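Local coordinates for actin-related protein 8 (Homo sapiens, PDB 4FO0) that binds ATP with low basal ATPase activity, cannot polymerise, and serves as a proposed core subunit of the INO80 chromatin-remodelling complex, at residues T126-H131 with D147-H152; D176-W181 with M223-S228; Q574-R579 with R586-F591. All coordinates share one frame; numbering follows the deposited sequence.

Contact 1 of 3, residues T126-H131 with D147-H152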
# COMPACT_ATOMS: atom_id res chain seq x y z
N THR A 126 8.58 -15.78 17.23
CA THR A 126 7.59 -15.52 18.26
C THR A 126 7.41 -16.75 19.16
O THR A 126 7.28 -17.88 18.67
CB THR A 126 6.25 -15.19 17.62
OG1 THR A 126 6.41 -14.03 16.80
CG2 THR A 126 5.18 -14.96 18.68
N ASN A 127 7.41 -16.56 20.47
CA ASN A 127 7.20 -17.71 21.33
C ASN A 127 5.75 -18.14 21.40
O ASN A 127 4.85 -17.35 21.72
CB ASN A 127 7.75 -17.48 22.74
CG ASN A 127 7.55 -18.68 23.63
OD1 ASN A 127 8.23 -19.70 23.49
ND2 ASN A 127 6.58 -18.58 24.53
N THR A 128 5.52 -19.41 21.11
CA THR A 128 4.17 -19.96 21.11
C THR A 128 4.08 -21.16 22.07
O THR A 128 3.22 -22.03 21.91
CB THR A 128 3.77 -20.41 19.70
OG1 THR A 128 4.52 -21.58 19.34
CG2 THR A 128 4.04 -19.30 18.69
N SER A 129 4.98 -21.20 23.05
CA SER A 129 5.01 -22.29 24.03
C SER A 129 3.68 -22.43 24.76
O SER A 129 3.19 -23.54 24.99
CB SER A 129 6.14 -22.07 25.03
OG SER A 129 7.40 -22.28 24.42
N HIS A 130 3.10 -21.30 25.13
CA HIS A 130 1.82 -21.23 25.81
C HIS A 130 0.61 -21.39 24.88
O HIS A 130 -0.50 -21.06 25.26
CB HIS A 130 1.71 -19.89 26.51
CG HIS A 130 1.89 -18.73 25.59
ND1 HIS A 130 2.99 -18.58 24.78
CD2 HIS A 130 1.09 -17.66 25.34
CE1 HIS A 130 2.87 -17.47 24.08
NE2 HIS A 130 1.73 -16.89 24.40
N HIS A 131 0.84 -21.85 23.65
CA HIS A 131 -0.24 -22.12 22.71
C HIS A 131 -1.31 -21.04 22.55
O HIS A 131 -2.50 -21.33 22.70
CB HIS A 131 -0.95 -23.42 23.09
CG HIS A 131 -0.03 -24.59 23.19
ND1 HIS A 131 1.34 -24.46 23.16
CD2 HIS A 131 -0.28 -25.91 23.33
CE1 HIS A 131 1.90 -25.65 23.27
NE2 HIS A 131 0.94 -26.55 23.37
N ASP A 147 5.52 -24.00 12.88
CA ASP A 147 4.48 -24.03 13.91
C ASP A 147 3.10 -24.22 13.32
O ASP A 147 2.87 -23.97 12.14
CB ASP A 147 4.47 -22.75 14.73
CG ASP A 147 5.44 -22.80 15.88
OD1 ASP A 147 5.22 -22.04 16.84
OD2 ASP A 147 6.40 -23.61 15.81
N CYS A 148 2.18 -24.65 14.17
CA CYS A 148 0.85 -25.03 13.73
C CYS A 148 -0.02 -23.79 13.74
O CYS A 148 -0.93 -23.65 14.56
CB CYS A 148 0.28 -26.13 14.64
SG CYS A 148 0.49 -25.79 16.43
N TYR A 149 0.27 -22.88 12.82
CA TYR A 149 -0.53 -21.68 12.68
C TYR A 149 -0.78 -21.40 11.22
O TYR A 149 0.13 -21.53 10.39
CB TYR A 149 0.16 -20.49 13.35
CG TYR A 149 0.11 -20.52 14.86
CD1 TYR A 149 0.95 -21.37 15.59
CD2 TYR A 149 -0.76 -19.70 15.57
CE1 TYR A 149 0.91 -21.40 16.97
CE2 TYR A 149 -0.80 -19.72 16.96
CZ TYR A 149 0.03 -20.58 17.65
OH TYR A 149 -0.01 -20.61 19.03
N ASN A 150 -2.03 -21.06 10.90
CA ASN A 150 -2.33 -20.53 9.56
C ASN A 150 -2.15 -19.02 9.57
O ASN A 150 -2.45 -18.35 10.57
CB ASN A 150 -3.74 -20.88 9.12
CG ASN A 150 -3.95 -22.37 8.97
OD1 ASN A 150 -3.03 -23.11 8.63
ND2 ASN A 150 -5.17 -22.81 9.21
N ILE A 151 -1.62 -18.49 8.48
CA ILE A 151 -1.39 -17.06 8.35
C ILE A 151 -2.43 -16.43 7.45
O ILE A 151 -2.64 -16.88 6.32
CB ILE A 151 0.01 -16.78 7.79
CG1 ILE A 151 1.06 -17.46 8.65
CG2 ILE A 151 0.25 -15.27 7.69
CD1 ILE A 151 1.11 -16.96 10.07
N HIS A 152 -3.08 -15.38 7.96
CA HIS A 152 -4.14 -14.70 7.22
C HIS A 152 -3.92 -13.19 7.11
O HIS A 152 -3.70 -12.49 8.11
CB HIS A 152 -5.52 -14.98 7.85
CG HIS A 152 -5.89 -16.43 7.85
ND1 HIS A 152 -5.87 -17.20 9.00
CD2 HIS A 152 -6.28 -17.25 6.85
CE1 HIS A 152 -6.22 -18.44 8.70
NE2 HIS A 152 -6.48 -18.49 7.41
O HOH W 1 6.90 -19.49 16.39
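Thr128 reaches from its loop into the angle between Asp147 and Tyr149, where its CB, OG1 and CG2 all crowd one carboxylate oxygen, Asp147 OD1. Thr128 CB sits 3.6 Å from Asp147 OD1 and 3.8 Å from Tyr149 OH, at a slant to the phenol ring. From CB the chain forks. The hydroxyl branch is held between the backbone N and the carbonyl carbon (chi1 71°), a rotation that points OG1 straight at the carboxylate. OG1 donates to Asp147 OD1 over 2.6 Å and meets that oxygen almost head-on, close to the line of its C-O bond. The methyl branch, CG2, packs beside the same oxygen and lies 4.1 Å from Tyr149 CE1. Asp147 OD1 also takes a hydrogen bond from a water at 3.1 Å, and that water donates to Thr126 O as well, so the loop backbone is tied to the carboxylate a second time.

Residues 128 to 131 form a type I beta turn, whose backbone bond runs from His131 N to Thr128 O (3.0 Å). In the other segment an inverse gamma turn centred on Cys148 leads into strand 149-152, which pairs antiparallel with strand 38-47; in this actin-family fold the region probably corresponds to the small subdomain 2 of actin.

Tyr149 comes at Thr128 from the other direction. Its ring also packs on Leu135 of strand 134-136, and its hydroxyl lies 3.8 Å from His131 C without bonding within the two segments: OH is hydrogen-bonded to Pro132 O, the next residue along the loop, with a weaker bond to Arg47 NE.

Contact 2 of 3, residues D176-W181 with M223-S228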
# COMPACT_ATOMS: atom_id res chain seq x y z
N ASP A 176 -11.40 -11.86 11.83
CA ASP A 176 -9.97 -11.56 11.83
C ASP A 176 -9.71 -10.06 11.90
O ASP A 176 -8.84 -9.62 12.64
CB ASP A 176 -9.29 -12.17 10.60
CG ASP A 176 -9.25 -13.71 10.65
OD1 ASP A 176 -9.58 -14.28 11.72
OD2 ASP A 176 -8.88 -14.36 9.63
N ILE A 177 -10.49 -9.28 11.15
CA ILE A 177 -10.39 -7.83 11.23
C ILE A 177 -10.63 -7.38 12.65
O ILE A 177 -9.85 -6.62 13.21
CB ILE A 177 -11.41 -7.12 10.34
CG1 ILE A 177 -11.15 -7.49 8.88
CG2 ILE A 177 -11.34 -5.59 10.52
CD1 ILE A 177 -9.75 -7.26 8.50
N GLU A 178 -11.72 -7.87 13.24
CA GLU A 178 -12.08 -7.45 14.58
C GLU A 178 -10.99 -7.80 15.58
O GLU A 178 -10.61 -6.97 16.41
CB GLU A 178 -13.40 -8.06 15.02
CG GLU A 178 -13.67 -7.81 16.49
CD GLU A 178 -15.12 -8.05 16.88
OE1 GLU A 178 -15.87 -8.62 16.06
OE2 GLU A 178 -15.50 -7.65 18.01
N VAL A 179 -10.48 -9.01 15.51
CA VAL A 179 -9.40 -9.39 16.39
C VAL A 179 -8.17 -8.50 16.18
O VAL A 179 -7.58 -8.01 17.14
CB VAL A 179 -9.03 -10.87 16.24
CG1 VAL A 179 -7.77 -11.20 17.03
CG2 VAL A 179 -10.19 -11.73 16.70
N ILE A 180 -7.78 -8.29 14.92
CA ILE A 180 -6.63 -7.44 14.64
C ILE A 180 -6.85 -6.00 15.13
O ILE A 180 -5.99 -5.43 15.81
CB ILE A 180 -6.26 -7.46 13.15
CG1 ILE A 180 -5.86 -8.87 12.71
CG2 ILE A 180 -5.12 -6.49 12.87
CD1 ILE A 180 -5.65 -8.98 11.20
N TRP A 181 -7.99 -5.41 14.80
CA TRP A 181 -8.27 -4.04 15.20
C TRP A 181 -8.41 -3.89 16.70
O TRP A 181 -7.93 -2.93 17.28
CB TRP A 181 -9.50 -3.47 14.48
CG TRP A 181 -9.27 -3.33 13.03
CD1 TRP A 181 -8.18 -3.75 12.33
CD2 TRP A 181 -10.16 -2.73 12.07
NE1 TRP A 181 -8.33 -3.46 11.00
CE2 TRP A 181 -9.53 -2.84 10.81
CE3 TRP A 181 -11.42 -2.13 12.15
CZ2 TRP A 181 -10.12 -2.35 9.64
CZ3 TRP A 181 -12.00 -1.65 11.00
CH2 TRP A 181 -11.36 -1.77 9.75
N MET A 223 -21.68 -2.39 16.24
CA MET A 223 -22.35 -3.46 16.96
C MET A 223 -21.41 -4.43 17.68
O MET A 223 -21.67 -4.82 18.82
CB MET A 223 -23.29 -4.24 16.03
CG MET A 223 -24.44 -3.43 15.43
SD MET A 223 -25.40 -2.44 16.62
CE MET A 223 -24.26 -1.10 16.90
N LYS A 224 -20.33 -4.84 17.03
CA LYS A 224 -19.46 -5.86 17.61
C LYS A 224 -18.38 -5.27 18.51
O LYS A 224 -18.04 -5.84 19.54
CB LYS A 224 -18.81 -6.69 16.50
CG LYS A 224 -19.77 -7.49 15.65
CD LYS A 224 -19.95 -8.88 16.22
CE LYS A 224 -20.83 -9.73 15.32
NZ LYS A 224 -20.31 -9.78 13.92
N MET A 225 -17.82 -4.13 18.12
CA MET A 225 -16.70 -3.58 18.87
C MET A 225 -17.16 -2.56 19.93
O MET A 225 -16.51 -2.41 20.96
CB MET A 225 -15.69 -2.95 17.93
CG MET A 225 -14.76 -3.93 17.26
SD MET A 225 -13.70 -3.08 16.09
CE MET A 225 -12.21 -2.82 17.05
N GLY A 226 -18.26 -1.87 19.66
CA GLY A 226 -18.88 -1.04 20.67
C GLY A 226 -18.64 0.46 20.62
O GLY A 226 -18.90 1.15 21.61
N PHE A 227 -18.15 0.95 19.50
CA PHE A 227 -18.08 2.39 19.28
C PHE A 227 -19.49 2.94 19.28
O PHE A 227 -20.42 2.23 18.90
CB PHE A 227 -17.46 2.68 17.93
CG PHE A 227 -15.98 2.51 17.90
CD1 PHE A 227 -15.15 3.60 18.13
CD2 PHE A 227 -15.42 1.28 17.65
CE1 PHE A 227 -13.78 3.46 18.10
CE2 PHE A 227 -14.05 1.12 17.62
CZ PHE A 227 -13.22 2.23 17.85
N SER A 228 -19.65 4.19 19.67
CA SER A 228 -20.99 4.75 19.78
C SER A 228 -21.40 5.40 18.48
O SER A 228 -22.60 5.50 18.17
CB SER A 228 -21.06 5.76 20.92
OG SER A 228 -20.25 6.87 20.63
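Glu178 and Met225 lie alongside each other, pointing opposite ways, each reaching across the interface between two helices toward the other's backbone. Their shafts touch at CG: Glu178 CG lies 4.1 Å from Met225 CG. Glu178 is fully stretched, with CG anti to its own N (chi1 170°), and this carries the carboxylate right across to the last turn of the other helix. There it crosses Lys224 at about a right angle and rests against the aliphatic base of that side chain, with Glu178 OE1 3.5 Å from Lys224 CB. The lysine does not close a salt bridge. It bends away at CG (chi2 -92°), and its NZ stays 5.1 Å from Glu178 OE1, so the opposite charges probably attract only at a distance. No hydrogen bond joins the two segments.

These are helices 170-187 and 211-225 of the actin-type domain. The second is the connecting helix of a beta-alpha-beta unit, between the neighbouring parallel strands 200-205 and 229-234. It ends beside Glu178: Gly226 leaves helical geometry with a positive phi of 101°, a backbone shape in which a side chain would collide with the carbonyl oxygen of Met225, which favours glycine, and the chain turns off toward Phe227.

Deeper in, Met225 bends at its thioether and brings its methyl to the base of the tryptophan, Met225 CE standing 3.8 Å from Trp181 CB. The contact is with the stem of Trp181, not its indole. That ring has Ile177 CG2 over the centre of one face, and Met220 and Leu203 also pack against the tryptophan. Trp181 NE1 is hydrogen-bonded to His42 NE2, on strand 38-47. The side chain of Trp181 is about 11 Å from the bound ATP.

Contact 3 of 3, residues Q574-R579 with R586-F591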
# COMPACT_ATOMS: atom_id res chain seq x y z
N GLN A 574 -24.92 4.18 17.05
CA GLN A 574 -25.32 2.79 17.26
C GLN A 574 -26.80 2.51 17.04
O GLN A 574 -27.16 1.58 16.32
CB GLN A 574 -24.96 2.35 18.66
CG GLN A 574 -23.51 2.02 18.86
CD GLN A 574 -23.33 1.04 20.00
OE1 GLN A 574 -24.14 0.13 20.18
NE2 GLN A 574 -22.28 1.22 20.78
N ARG A 575 -27.66 3.30 17.69
CA ARG A 575 -29.08 2.97 17.66
C ARG A 575 -29.71 3.23 16.30
O ARG A 575 -30.55 2.45 15.85
CB ARG A 575 -29.85 3.64 18.79
CG ARG A 575 -31.05 2.80 19.25
CD ARG A 575 -31.62 3.29 20.57
NE ARG A 575 -32.15 4.64 20.47
CZ ARG A 575 -33.39 4.99 20.83
NH1 ARG A 575 -34.22 4.08 21.32
NH2 ARG A 575 -33.78 6.25 20.70
N GLU A 576 -29.30 4.30 15.64
CA GLU A 576 -29.75 4.53 14.27
C GLU A 576 -29.34 3.36 13.38
O GLU A 576 -30.05 2.98 12.45
CB GLU A 576 -29.17 5.84 13.72
CG GLU A 576 -29.27 7.01 14.70
CD GLU A 576 -28.44 8.22 14.26
OE1 GLU A 576 -28.88 9.36 14.50
OE2 GLU A 576 -27.36 8.03 13.67
N TRP A 577 -28.18 2.78 13.66
CA TRP A 577 -27.72 1.66 12.89
C TRP A 577 -28.52 0.43 13.18
O TRP A 577 -29.05 -0.22 12.27
CB TRP A 577 -26.25 1.39 13.15
CG TRP A 577 -25.72 0.29 12.27
CD1 TRP A 577 -25.45 -1.02 12.62
CD2 TRP A 577 -25.42 0.38 10.84
NE1 TRP A 577 -25.01 -1.73 11.54
CE2 TRP A 577 -24.96 -0.95 10.44
CE3 TRP A 577 -25.47 1.38 9.89
CZ2 TRP A 577 -24.58 -1.23 9.15
CZ3 TRP A 577 -25.08 1.08 8.59
CH2 TRP A 577 -24.65 -0.20 8.23
N GLN A 578 -28.61 0.08 14.46
CA GLN A 578 -29.37 -1.09 14.88
C GLN A 578 -30.76 -1.06 14.27
O GLN A 578 -31.32 -2.09 13.93
CB GLN A 578 -29.47 -1.12 16.40
CG GLN A 578 -29.94 -2.45 16.96
CD GLN A 578 -29.53 -2.63 18.41
OE1 GLN A 578 -29.07 -1.70 19.06
NE2 GLN A 578 -29.69 -3.84 18.92
N ARG A 579 -31.30 0.14 14.14
CA ARG A 579 -32.66 0.33 13.66
C ARG A 579 -32.71 0.24 12.15
O ARG A 579 -33.34 -0.66 11.59
CB ARG A 579 -33.19 1.69 14.11
CG ARG A 579 -34.09 1.63 15.33
CD ARG A 579 -35.29 2.54 15.15
NE ARG A 579 -35.34 3.58 16.16
CZ ARG A 579 -34.59 3.60 17.25
NH1 ARG A 579 -33.73 2.62 17.48
NH2 ARG A 579 -34.70 4.59 18.12
N ARG A 586 -26.87 5.40 3.05
CA ARG A 586 -27.53 6.03 1.92
C ARG A 586 -27.93 7.46 2.24
O ARG A 586 -27.74 8.37 1.43
CB ARG A 586 -28.73 5.21 1.44
CG ARG A 586 -28.33 4.10 0.49
CD ARG A 586 -29.52 3.45 -0.17
NE ARG A 586 -30.38 2.78 0.80
CZ ARG A 586 -30.21 1.52 1.21
NH1 ARG A 586 -31.06 1.00 2.09
NH2 ARG A 586 -29.20 0.79 0.75
N GLU A 587 -28.49 7.67 3.43
CA GLU A 587 -28.91 9.01 3.83
C GLU A 587 -27.73 9.92 4.11
O GLU A 587 -27.67 11.03 3.60
CB GLU A 587 -29.80 8.96 5.07
CG GLU A 587 -31.19 8.37 4.85
CD GLU A 587 -31.95 8.20 6.16
OE1 GLU A 587 -31.59 8.86 7.16
OE2 GLU A 587 -32.91 7.39 6.19
N ARG A 588 -26.79 9.43 4.90
CA ARG A 588 -25.90 10.32 5.62
C ARG A 588 -24.41 10.24 5.27
O ARG A 588 -23.57 10.81 5.97
CB ARG A 588 -26.08 10.09 7.12
CG ARG A 588 -25.60 11.22 7.98
CD ARG A 588 -25.80 10.89 9.42
NE ARG A 588 -27.21 10.75 9.75
CZ ARG A 588 -27.64 10.37 10.95
NH1 ARG A 588 -26.76 10.10 11.91
NH2 ARG A 588 -28.94 10.25 11.19
N ALA A 589 -24.08 9.54 4.20
CA ALA A 589 -22.68 9.45 3.80
C ALA A 589 -22.22 10.72 3.07
O ALA A 589 -22.91 11.23 2.19
CB ALA A 589 -22.44 8.21 2.95
N ALA A 590 -21.04 11.20 3.46
CA ALA A 590 -20.41 12.38 2.85
C ALA A 590 -20.29 12.24 1.34
O ALA A 590 -20.43 13.22 0.60
CB ALA A 590 -19.04 12.61 3.45
N PHE A 591 -20.02 11.02 0.90
CA PHE A 591 -19.96 10.75 -0.52
C PHE A 591 -21.30 10.16 -0.96
O PHE A 591 -22.14 9.81 -0.13
CB PHE A 591 -18.83 9.77 -0.81
CG PHE A 591 -18.88 8.55 0.04
CD1 PHE A 591 -18.32 8.56 1.31
CD2 PHE A 591 -19.52 7.41 -0.40
CE1 PHE A 591 -18.38 7.43 2.10
CE2 PHE A 591 -19.57 6.28 0.39
CZ PHE A 591 -19.00 6.30 1.64
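The guanidinium of Arg588 has Glu576 OE1 at its edge, in its plane, while Glu576 OE2 stands 31° out of that plane; the two flat groups are strongly twisted, their planes 76° apart. This makes a lopsided salt bridge. Arg588 NH1 gives the shorter bond, 2.8 Å to the syn side of Glu576 OE2, while OE1 receives weak bonds from both NH1 and NH2 of Arg588, each 3.4 Å long. Farther along, the Phe591 ring carries Ala589 CB over the centre of one face and meets the ring of Tyr209.

The bridge joins helices 574-580 and 583-588, two short consecutive helices near the C-terminus of the actin-family chain, which follow the short strand 572-573. Both charged groups also hold the backbone around that strand: Arg588 NH1 is hydrogen-bonded to Trp571 O, and Glu576 OE2 to Tyr573 N, just before its own helix. Replacing Glu576 by alanine removes the carboxylate, which would probably cost the Arg588 guanidinium this ionic partner and Tyr573 N this acceptor. Arg588 arrives by a bend at chi3 (-64°), crossing the extended glutamate at about a right angle.

How the contacts relate
None of the three is wholly buried: contacts 1 and 2 are partly so, and contact 3 lies at the surface. Their chemistry differs accordingly. Contact 1 ties a loop to the start of a strand by a polar bond and a water, contact 2 is helix packing, and contact 3 rests on one ion pair. Contacts 2 and 3 are neighbours, with centres 18 Å apart: helix 574-580 of contact 3 packs through Trp577 on helix 211-225 of contact 2, and Ser228 O probably accepts from Gln574 N at 2.9 Å, just beyond the ends of antiparallel strands 229-234 and 572-573. Contact 1 only brushes contact 2, through His152 and Asp176, and does not touch contact 3.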